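Local coordinates for protein poly-gamma-glutamate hydrolase (Bacillus phage phiNIT1, PDB 3A9L) that hydrolyses the gamma-glutamyl linkages of bacterial poly-gamma-glutamate as a phage-encoded zinc peptidase, at residues S38-V46 against N74-F84; E45-V55 against A99-D107. All blocks are in the same frame, centred on the assembly; numbering follows the deposited sequence.

Interaction 1: S38-V46 against N74-F84; sequences SPHAGGIEV and NSRLHVTSTHF. With ZN (zinc ion), chain C; PO4 (phosphate ion), chain D.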
loop_
_atom_site.group_PDB
_atom_site.type_symbol
_atom_site.label_atom_id
_atom_site.label_comp_id
_atom_site.label_asym_id
_atom_site.label_seq_id
_atom_site.Cartn_x
_atom_site.Cartn_y
_atom_site.Cartn_z
ATOM N N SER A 38 -6.044 9.469 -4.216
ATOM C CA SER A 38 -6.020 10.868 -3.852
ATOM C C SER A 38 -4.602 11.298 -3.401
ATOM O O SER A 38 -3.927 10.575 -2.663
ATOM C CB SER A 38 -7.073 11.184 -2.795
ATOM O OG SER A 38 -6.907 12.525 -2.365
ATOM N N PRO A 39 -4.131 12.460 -3.896
ATOM C CA PRO A 39 -2.878 13.010 -3.373
ATOM C C PRO A 39 -3.083 13.810 -2.080
ATOM O O PRO A 39 -2.102 14.217 -1.428
ATOM C CB PRO A 39 -2.403 13.934 -4.498
ATOM C CG PRO A 39 -3.646 14.375 -5.212
ATOM C CD PRO A 39 -4.633 13.201 -5.079
ATOM N N HIS A 40 -4.357 14.051 -1.764
ATOM C CA HIS A 40 -4.799 14.908 -0.645
ATOM C C HIS A 40 -5.696 14.145 0.358
ATOM O O HIS A 40 -6.763 14.635 0.809
ATOM C CB HIS A 40 -5.432 16.216 -1.193
ATOM C CG HIS A 40 -4.590 16.899 -2.241
ATOM N ND1 HIS A 40 -5.123 17.651 -3.266
ATOM C CD2 HIS A 40 -3.249 16.914 -2.434
ATOM C CE1 HIS A 40 -4.157 18.089 -4.051
ATOM N NE2 HIS A 40 -3.007 17.644 -3.572
ATOM N N ALA A 41 -5.251 12.935 0.719
ATOM C CA ALA A 41 -6.026 12.064 1.607
ATOM C C ALA A 41 -5.717 12.265 3.104
ATOM O O ALA A 41 -4.985 13.172 3.470
ATOM C CB ALA A 41 -5.853 10.605 1.209
ATOM N N GLY A 42 -6.308 11.416 3.950
ATOM C CA GLY A 42 -6.225 11.575 5.408
ATOM C C GLY A 42 -6.875 12.895 5.743
ATOM O O GLY A 42 -7.942 13.193 5.219
ATOM N N GLY A 43 -6.208 13.675 6.591
ATOM C CA GLY A 43 -6.627 15.022 7.011
ATOM C C GLY A 43 -6.479 16.196 6.027
ATOM O O GLY A 43 -7.084 17.246 6.240
ATOM N N ILE A 44 -5.706 16.047 4.947
ATOM C CA ILE A 44 -5.561 17.152 3.955
ATOM C C ILE A 44 -6.926 17.554 3.338
ATOM O O ILE A 44 -7.340 18.741 3.395
ATOM C CB ILE A 44 -4.507 16.849 2.841
ATOM C CG1 ILE A 44 -3.230 16.233 3.420
ATOM C CG2 ILE A 44 -4.190 18.121 2.018
ATOM C CD1 ILE A 44 -2.365 15.475 2.410
ATOM N N GLU A 45 -7.618 16.585 2.739
ATOM C CA GLU A 45 -8.999 16.780 2.301
ATOM C C GLU A 45 -9.884 15.666 2.838
ATOM O O GLU A 45 -9.976 14.573 2.217
ATOM C CB GLU A 45 -9.092 16.856 0.784
ATOM C CG GLU A 45 -8.676 18.246 0.298
ATOM C CD GLU A 45 -8.092 18.264 -1.088
ATOM O OE1 GLU A 45 -8.417 17.380 -1.909
ATOM O OE2 GLU A 45 -7.319 19.213 -1.381
ATOM N N VAL A 46 -10.525 15.948 3.972
ATOM C CA VAL A 46 -11.192 14.915 4.792
ATOM C C VAL A 46 -12.322 14.243 4.069
ATOM O O VAL A 46 -13.171 14.915 3.459
ATOM C CB VAL A 46 -11.620 15.441 6.182
ATOM C CG1 VAL A 46 -12.427 14.392 6.965
ATOM C CG2 VAL A 46 -10.380 15.839 6.994
ATOM N N ASN A 74 -3.099 20.106 8.190
ATOM C CA ASN A 74 -2.631 19.244 7.100
ATOM C C ASN A 74 -2.609 19.986 5.772
ATOM O O ASN A 74 -2.111 19.465 4.770
ATOM C CB ASN A 74 -3.490 17.983 6.992
ATOM C CG ASN A 74 -3.185 16.969 8.088
ATOM O OD1 ASN A 74 -2.249 16.179 7.986
ATOM N ND2 ASN A 74 -3.995 16.984 9.144
ATOM N N SER A 75 -3.143 21.216 5.741
ATOM C CA SER A 75 -3.121 21.976 4.495
ATOM C C SER A 75 -1.707 22.261 4.023
ATOM O O SER A 75 -1.490 22.500 2.839
ATOM C CB SER A 75 -3.901 23.285 4.601
ATOM O OG SER A 75 -3.370 24.033 5.657
ATOM N N ARG A 76 -0.753 22.257 4.950
ATOM C CA ARG A 76 0.661 22.447 4.604
ATOM C C ARG A 76 1.226 21.248 3.840
ATOM O O ARG A 76 2.276 21.335 3.209
ATOM C CB ARG A 76 1.516 22.782 5.849
ATOM C CG ARG A 76 1.930 21.653 6.741
ATOM C CD ARG A 76 3.019 22.129 7.722
ATOM N NE ARG A 76 3.610 21.019 8.479
ATOM C CZ ARG A 76 3.252 20.662 9.719
ATOM N NH1 ARG A 76 2.298 21.323 10.376
ATOM N NH2 ARG A 76 3.867 19.641 10.319
ATOM N N LEU A 77 0.503 20.126 3.907
ATOM C CA LEU A 77 0.916 18.922 3.212
ATOM C C LEU A 77 0.284 18.873 1.807
ATOM O O LEU A 77 0.440 17.883 1.058
ATOM C CB LEU A 77 0.529 17.704 4.043
ATOM C CG LEU A 77 1.032 17.675 5.478
ATOM C CD1 LEU A 77 0.290 16.598 6.240
ATOM C CD2 LEU A 77 2.557 17.451 5.538
ATOM N N HIS A 78 -0.410 19.956 1.448
ATOM C CA HIS A 78 -1.098 20.036 0.166
ATOM C C HIS A 78 -0.148 20.437 -0.938
ATOM O O HIS A 78 0.416 21.535 -0.911
ATOM C CB HIS A 78 -2.309 20.985 0.243
ATOM C CG HIS A 78 -3.055 21.123 -1.050
ATOM N ND1 HIS A 78 -2.746 22.088 -1.988
ATOM C CD2 HIS A 78 -4.105 20.433 -1.553
ATOM C CE1 HIS A 78 -3.564 21.979 -3.017
ATOM N NE2 HIS A 78 -4.403 20.985 -2.777
ATOM N N VAL A 79 0.028 19.529 -1.902
ATOM C CA VAL A 79 0.704 19.840 -3.139
ATOM C C VAL A 79 -0.305 19.661 -4.274
ATOM O O VAL A 79 -0.777 18.555 -4.570
ATOM C CB VAL A 79 2.028 19.038 -3.303
ATOM C CG1 VAL A 79 2.617 19.204 -4.682
ATOM C CG2 VAL A 79 3.079 19.532 -2.248
ATOM N N THR A 80 -0.674 20.775 -4.880
ATOM C CA THR A 80 -1.644 20.755 -5.949
ATOM C C THR A 80 -1.361 19.646 -6.986
ATOM O O THR A 80 -0.198 19.320 -7.253
ATOM C CB THR A 80 -1.704 22.131 -6.612
ATOM O OG1 THR A 80 -2.978 22.296 -7.248
ATOM C CG2 THR A 80 -0.540 22.310 -7.602
ATOM N N SER A 81 -2.422 19.077 -7.565
ATOM C CA SER A 81 -2.314 17.931 -8.515
ATOM C C SER A 81 -1.432 18.144 -9.746
ATOM O O SER A 81 -0.785 17.201 -10.230
ATOM C CB SER A 81 -3.702 17.464 -8.988
ATOM O OG SER A 81 -4.642 17.443 -7.932
ATOM N N THR A 82 -1.409 19.366 -10.286
ATOM C CA THR A 82 -0.494 19.642 -11.391
ATOM C C THR A 82 1.005 19.564 -10.991
ATOM O O THR A 82 1.854 19.566 -11.867
ATOM C CB THR A 82 -0.720 21.036 -11.972
ATOM O OG1 THR A 82 -0.522 21.989 -10.927
ATOM C CG2 THR A 82 -2.129 21.177 -12.578
ATOM N N HIS A 83 1.310 19.542 -9.691
ATOM C CA HIS A 83 2.700 19.612 -9.170
ATOM C C HIS A 83 3.047 18.348 -8.391
ATOM O O HIS A 83 4.168 18.176 -7.880
ATOM C CB HIS A 83 2.879 20.833 -8.255
ATOM C CG HIS A 83 2.765 22.137 -8.974
ATOM N ND1 HIS A 83 3.057 23.340 -8.379
ATOM C CD2 HIS A 83 2.425 22.423 -10.252
ATOM C CE1 HIS A 83 2.893 24.314 -9.254
ATOM N NE2 HIS A 83 2.513 23.783 -10.402
ATOM N N PHE A 84 2.071 17.458 -8.336
ATOM C CA PHE A 84 2.156 16.336 -7.422
ATOM C C PHE A 84 2.920 15.264 -8.121
ATOM O O PHE A 84 2.522 14.749 -9.174
ATOM C CB PHE A 84 0.781 15.856 -6.968
ATOM C CG PHE A 84 0.841 14.737 -5.948
ATOM C CD1 PHE A 84 0.918 13.417 -6.361
ATOM C CD2 PHE A 84 0.820 15.016 -4.592
ATOM C CE1 PHE A 84 0.964 12.395 -5.447
ATOM C CE2 PHE A 84 0.875 13.996 -3.666
ATOM C CZ PHE A 84 0.924 12.694 -4.089
HETATM ZN ZN ZN C . -7.191 18.254 -3.659
HETATM P P PO4 D . -6.005 20.636 -5.973
HETATM O O1 PO4 D . -5.080 21.834 -6.003
HETATM O O2 PO4 D . -7.294 20.885 -6.740
HETATM O O3 PO4 D . -5.241 19.534 -6.658
HETATM O O4 PO4 D . -6.347 20.263 -4.557
HETATM O O HOH W 1 -0.283 16.661 -1.314
HETATM O O HOH W 2 -8.889 19.712 -4.074
#
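His40 NE2 donates a nearly straight hydrogen bond of 2.6 Å to Val79 O. The oxygen lies in the plane of the imidazole, whereas the donor sits well above the carbonyl plane. A ring gripped this way by its second nitrogen has its rotation fixed, and the other nitrogen, His40 ND1, is turned to the zinc ion at 2.2 Å. Glu45 reaches the same metal with both carboxylate oxygens, and His103 of strand 98-105 adds a third protein ligand. The His-Glu-His set resembles that of carboxypeptidase-type zinc enzymes, consistent with the zinc exopeptidase clan, and lies at the C-terminal end of strand 34-42, an inner strand of the mixed sheet, where the chain turns a corner at Pro39 and His40.

A phosphate, probably from the crystallisation liquor, binds zinc through O4 and takes hydrogen bonds from 74-84. His78 NE2 donates to PO4 O4 at 2.7 Å in an almost linear bond, and Ser81 meets O3 with both N and OG. With CG anti to the backbone N (chi1 179°), the His78 ring presents NE2 to the phosphate, while ND1 is hydrogen-bonded to Asp5.

His78 CD2 lies over one face of the His40 imidazole, the two planes inclined at 44°, while Pro39 CG covers the opposite face. Pro39 CB in turn makes a CH-pi contact centred over Phe84, 3.3 Å from the ring centroid. Ile44 CD1 meets Leu77 CB at 4.0 Å.

Interaction 2: E45-V55 against A99-D107; sequences EVGTTELIYRV and AVSFHGYKD. With ZN (zinc ion), chain C.
Glu45 OE1, already a zinc ligand, also accepts a hydrogen bond of 2.7 Å from Gly104 N. The N-H points almost straight at the oxygen (174°) but arrives from above the carboxylate plane, so a strand backbone helps to set the pose of the metal-binding group. His103 binds the same zinc ion through ND1 at 2.1 Å. Gly104 O takes a bond from the water that is itself a zinc ligand. Gly104, lacking a side chain, brings its backbone close to Glu45, whose CB lies 3.7 Å from Gly104 N.

A type II turn from Glu45 to Thr48 then leads into the helix, with Gly47 at the N-cap. Thr48 OG1 donates back to Glu45 O in the carbonyl plane, while its CG2 comes within 3.2 Å of Phe102 O. From here helix 48-59 lies against the sheet of this alpha/beta fold, its first turns running nearly antiparallel to strand 99-105 at 153°, with the axes 8.7 Å apart.

Next come Leu51 and Ile52, at the two ortho carbons of Phe102. With Leu51 CG anti to its backbone N (chi1 172°), CD2 meets Phe102 CD2 at 3.4 Å, the side chains crossing at about a right angle, while Ile52 CG1 touches Phe102 CD1. Leu51 is also backed by Phe192 and Ala196 of helix 190-209. One turn beyond Leu51, Val55 CG2 approaches Phe102 CZ at 4.2 Å.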
loop_
_atom_site.group_PDB
_atom_site.type_symbol
_atom_site.label_atom_id
_atom_site.label_comp_id
_atom_site.label_asym_id
_atom_site.label_seq_id
_atom_site.Cartn_x
_atom_site.Cartn_y
_atom_site.Cartn_z
ATOM N N GLU A 45 -7.618 16.585 2.739
ATOM C CA GLU A 45 -8.999 16.780 2.301
ATOM C C GLU A 45 -9.884 15.666 2.838
ATOM O O GLU A 45 -9.976 14.573 2.217
ATOM C CB GLU A 45 -9.092 16.856 0.784
ATOM C CG GLU A 45 -8.676 18.246 0.298
ATOM C CD GLU A 45 -8.092 18.264 -1.088
ATOM O OE1 GLU A 45 -8.417 17.380 -1.909
ATOM O OE2 GLU A 45 -7.319 19.213 -1.381
ATOM N N VAL A 46 -10.525 15.948 3.972
ATOM C CA VAL A 46 -11.192 14.915 4.792
ATOM C C VAL A 46 -12.322 14.243 4.069
ATOM O O VAL A 46 -13.171 14.915 3.459
ATOM C CB VAL A 46 -11.620 15.441 6.182
ATOM C CG1 VAL A 46 -12.427 14.392 6.965
ATOM C CG2 VAL A 46 -10.380 15.839 6.994
ATOM N N GLY A 47 -12.285 12.907 4.102
ATOM C CA GLY A 47 -13.271 12.043 3.470
ATOM C C GLY A 47 -12.831 11.309 2.213
ATOM O O GLY A 47 -13.492 10.353 1.776
ATOM N N THR A 48 -11.762 11.787 1.581
ATOM C CA THR A 48 -11.208 11.117 0.401
ATOM C C THR A 48 -10.706 9.697 0.710
ATOM O O THR A 48 -10.912 8.766 -0.075
ATOM C CB THR A 48 -10.048 11.942 -0.217
ATOM O OG1 THR A 48 -9.204 12.395 0.834
ATOM C CG2 THR A 48 -10.587 13.166 -0.948
ATOM N N THR A 49 -10.015 9.536 1.830
ATOM C CA THR A 49 -9.549 8.207 2.241
ATOM C C THR A 49 -10.680 7.200 2.299
ATOM O O THR A 49 -10.563 6.115 1.739
ATOM C CB THR A 49 -8.869 8.253 3.632
ATOM O OG1 THR A 49 -7.629 8.939 3.527
ATOM C CG2 THR A 49 -8.605 6.841 4.174
ATOM N N GLU A 50 -11.788 7.588 2.943
ATOM C CA GLU A 50 -12.884 6.642 3.269
ATOM C C GLU A 50 -13.690 6.341 2.019
ATOM O O GLU A 50 -14.136 5.212 1.807
ATOM C CB GLU A 50 -13.791 7.208 4.373
ATOM C CG GLU A 50 -13.087 7.349 5.767
ATOM C CD GLU A 50 -12.143 8.543 5.925
ATOM O OE1 GLU A 50 -12.321 9.589 5.271
ATOM O OE2 GLU A 50 -11.191 8.435 6.748
ATOM N N LEU A 51 -13.877 7.364 1.192
ATOM C CA LEU A 51 -14.577 7.148 -0.062
ATOM C C LEU A 51 -13.744 6.282 -0.974
ATOM O O LEU A 51 -14.288 5.449 -1.653
ATOM C CB LEU A 51 -14.976 8.468 -0.735
ATOM C CG LEU A 51 -15.560 8.358 -2.149
ATOM C CD1 LEU A 51 -16.914 7.591 -2.151
ATOM C CD2 LEU A 51 -15.671 9.708 -2.803
ATOM N N ILE A 52 -12.428 6.479 -1.002
ATOM C CA ILE A 52 -11.593 5.645 -1.875
ATOM C C ILE A 52 -11.609 4.184 -1.405
ATOM O O ILE A 52 -11.655 3.262 -2.228
ATOM C CB ILE A 52 -10.183 6.188 -2.005
ATOM C CG1 ILE A 52 -10.186 7.321 -3.043
ATOM C CG2 ILE A 52 -9.199 5.073 -2.381
ATOM C CD1 ILE A 52 -9.078 8.289 -2.890
ATOM N N TYR A 53 -11.579 3.988 -0.092
ATOM C CA TYR A 53 -11.631 2.631 0.489
ATOM C C TYR A 53 -12.853 1.863 0.020
ATOM O O TYR A 53 -12.744 0.707 -0.400
ATOM C CB TYR A 53 -11.654 2.708 2.004
ATOM C CG TYR A 53 -10.289 2.763 2.630
ATOM C CD1 TYR A 53 -9.278 3.551 2.089
ATOM C CD2 TYR A 53 -10.017 2.039 3.763
ATOM C CE1 TYR A 53 -8.034 3.594 2.664
ATOM C CE2 TYR A 53 -8.779 2.077 4.352
ATOM C CZ TYR A 53 -7.791 2.852 3.796
ATOM O OH TYR A 53 -6.562 2.871 4.395
ATOM N N ARG A 54 -14.008 2.517 0.111
ATOM C CA ARG A 54 -15.295 1.959 -0.264
ATOM C C ARG A 54 -15.371 1.715 -1.786
ATOM O O ARG A 54 -15.876 0.671 -2.234
ATOM C CB ARG A 54 -16.421 2.914 0.203
ATOM C CG ARG A 54 -17.885 2.393 0.061
ATOM C CD ARG A 54 -18.117 1.156 0.956
ATOM N NE ARG A 54 -19.420 0.560 0.702
ATOM C CZ ARG A 54 -19.708 -0.718 0.921
ATOM N NH1 ARG A 54 -18.775 -1.539 1.403
ATOM N NH2 ARG A 54 -20.926 -1.174 0.659
ATOM N N VAL A 55 -14.896 2.679 -2.586
ATOM C CA VAL A 55 -14.885 2.480 -4.040
ATOM C C VAL A 55 -14.000 1.298 -4.459
ATOM O O VAL A 55 -14.310 0.546 -5.405
ATOM C CB VAL A 55 -14.474 3.767 -4.829
ATOM C CG1 VAL A 55 -14.359 3.461 -6.322
ATOM C CG2 VAL A 55 -15.530 4.841 -4.652
ATOM N N ALA A 99 -7.715 6.298 -14.560
ATOM C CA ALA A 99 -7.532 6.789 -13.205
ATOM C C ALA A 99 -8.667 7.718 -12.834
ATOM O O ALA A 99 -9.101 8.541 -13.651
ATOM C CB ALA A 99 -6.181 7.522 -13.067
ATOM N N VAL A 100 -9.175 7.533 -11.628
ATOM C CA VAL A 100 -10.155 8.453 -11.030
ATOM C C VAL A 100 -9.593 9.047 -9.731
ATOM O O VAL A 100 -9.269 8.317 -8.784
ATOM C CB VAL A 100 -11.496 7.734 -10.778
ATOM C CG1 VAL A 100 -12.463 8.633 -10.044
ATOM C CG2 VAL A 100 -12.128 7.297 -12.084
ATOM N N SER A 101 -9.505 10.376 -9.653
ATOM C CA SER A 101 -8.890 11.015 -8.466
ATOM C C SER A 101 -9.979 11.621 -7.590
ATOM O O SER A 101 -10.985 12.040 -8.099
ATOM C CB SER A 101 -7.912 12.094 -8.870
ATOM O OG SER A 101 -8.548 13.133 -9.593
ATOM N N PHE A 102 -9.777 11.656 -6.282
ATOM C CA PHE A 102 -10.799 12.195 -5.391
ATOM C C PHE A 102 -10.273 13.378 -4.559
ATOM O O PHE A 102 -9.298 13.245 -3.826
ATOM C CB PHE A 102 -11.347 11.103 -4.467
ATOM C CG PHE A 102 -12.011 9.957 -5.196
ATOM C CD1 PHE A 102 -11.251 8.929 -5.772
ATOM C CD2 PHE A 102 -13.388 9.916 -5.316
ATOM C CE1 PHE A 102 -11.876 7.856 -6.460
ATOM C CE2 PHE A 102 -14.020 8.851 -5.978
ATOM C CZ PHE A 102 -13.258 7.838 -6.564
ATOM N N HIS A 103 -10.980 14.503 -4.638
ATOM C CA HIS A 103 -10.544 15.776 -4.039
ATOM C C HIS A 103 -11.576 16.427 -3.190
ATOM O O HIS A 103 -12.785 16.178 -3.325
ATOM C CB HIS A 103 -10.093 16.763 -5.114
ATOM C CG HIS A 103 -8.766 16.420 -5.716
ATOM N ND1 HIS A 103 -7.586 16.940 -5.242
ATOM C CD2 HIS A 103 -8.435 15.590 -6.738
ATOM C CE1 HIS A 103 -6.581 16.445 -5.946
ATOM N NE2 HIS A 103 -7.070 15.631 -6.862
ATOM N N GLY A 104 -11.104 17.270 -2.278
ATOM C CA GLY A 104 -12.024 18.054 -1.442
ATOM C C GLY A 104 -11.852 19.556 -1.678
ATOM O O GLY A 104 -10.729 20.054 -1.709
ATOM N N TYR A 105 -12.949 20.286 -1.868
ATOM C CA TYR A 105 -12.817 21.742 -1.983
ATOM C C TYR A 105 -13.717 22.381 -0.938
ATOM O O TYR A 105 -14.658 21.740 -0.470
ATOM C CB TYR A 105 -13.073 22.255 -3.434
ATOM C CG TYR A 105 -14.528 22.305 -3.850
ATOM C CD1 TYR A 105 -15.297 23.452 -3.636
ATOM C CD2 TYR A 105 -15.146 21.202 -4.458
ATOM C CE1 TYR A 105 -16.653 23.496 -4.016
ATOM C CE2 TYR A 105 -16.498 21.242 -4.849
ATOM C CZ TYR A 105 -17.239 22.389 -4.625
ATOM O OH TYR A 105 -18.565 22.425 -4.998
ATOM N N LYS A 106 -13.400 23.619 -0.552
ATOM C CA LYS A 106 -14.127 24.330 0.488
ATOM C C LYS A 106 -15.442 24.928 -0.015
ATOM O O LYS A 106 -15.481 25.779 -0.913
ATOM C CB LYS A 106 -13.245 25.418 1.125
ATOM C CG LYS A 106 -13.664 25.826 2.553
ATOM C CD LYS A 106 -12.440 26.268 3.357
ATOM C CE LYS A 106 -12.698 26.278 4.849
ATOM N NZ LYS A 106 -13.792 27.216 5.213
ATOM N N ASP A 107 -16.524 24.407 0.531
ATOM C CA ASP A 107 -17.814 25.062 0.423
ATOM C C ASP A 107 -18.626 24.354 1.456
ATOM O O ASP A 107 -19.158 23.286 1.200
ATOM C CB ASP A 107 -18.460 24.929 -0.961
ATOM C CG ASP A 107 -19.749 25.735 -1.079
ATOM O OD1 ASP A 107 -20.115 26.439 -0.093
ATOM O OD2 ASP A 107 -20.400 25.664 -2.142
HETATM ZN ZN ZN C . -7.191 18.254 -3.659
HETATM O O HOH W 2 -8.889 19.712 -4.074
#

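How the interactions relate
Followed from the N terminus, the chain runs up strand 34-42, delivers His40 and Glu45 to the zinc ion, and enters helix 48-59. The helix carries it back to start strand 62-68, parallel to 34-42, and so into 74-84, where interaction 1 closes its loop. After helix 87-94 it enters strand 98-105, the parallel neighbour of 34-42 on its other side, and interaction 2 closes a second loop. The segments alternate along the chain, so the two loops cross; they share Glu45 and Val46. Interaction 1 ties the strand end to the phosphate-holding loop, interaction 2 the helix to the sheet. Zinc joins both, and Ser81 touches His103 beside it.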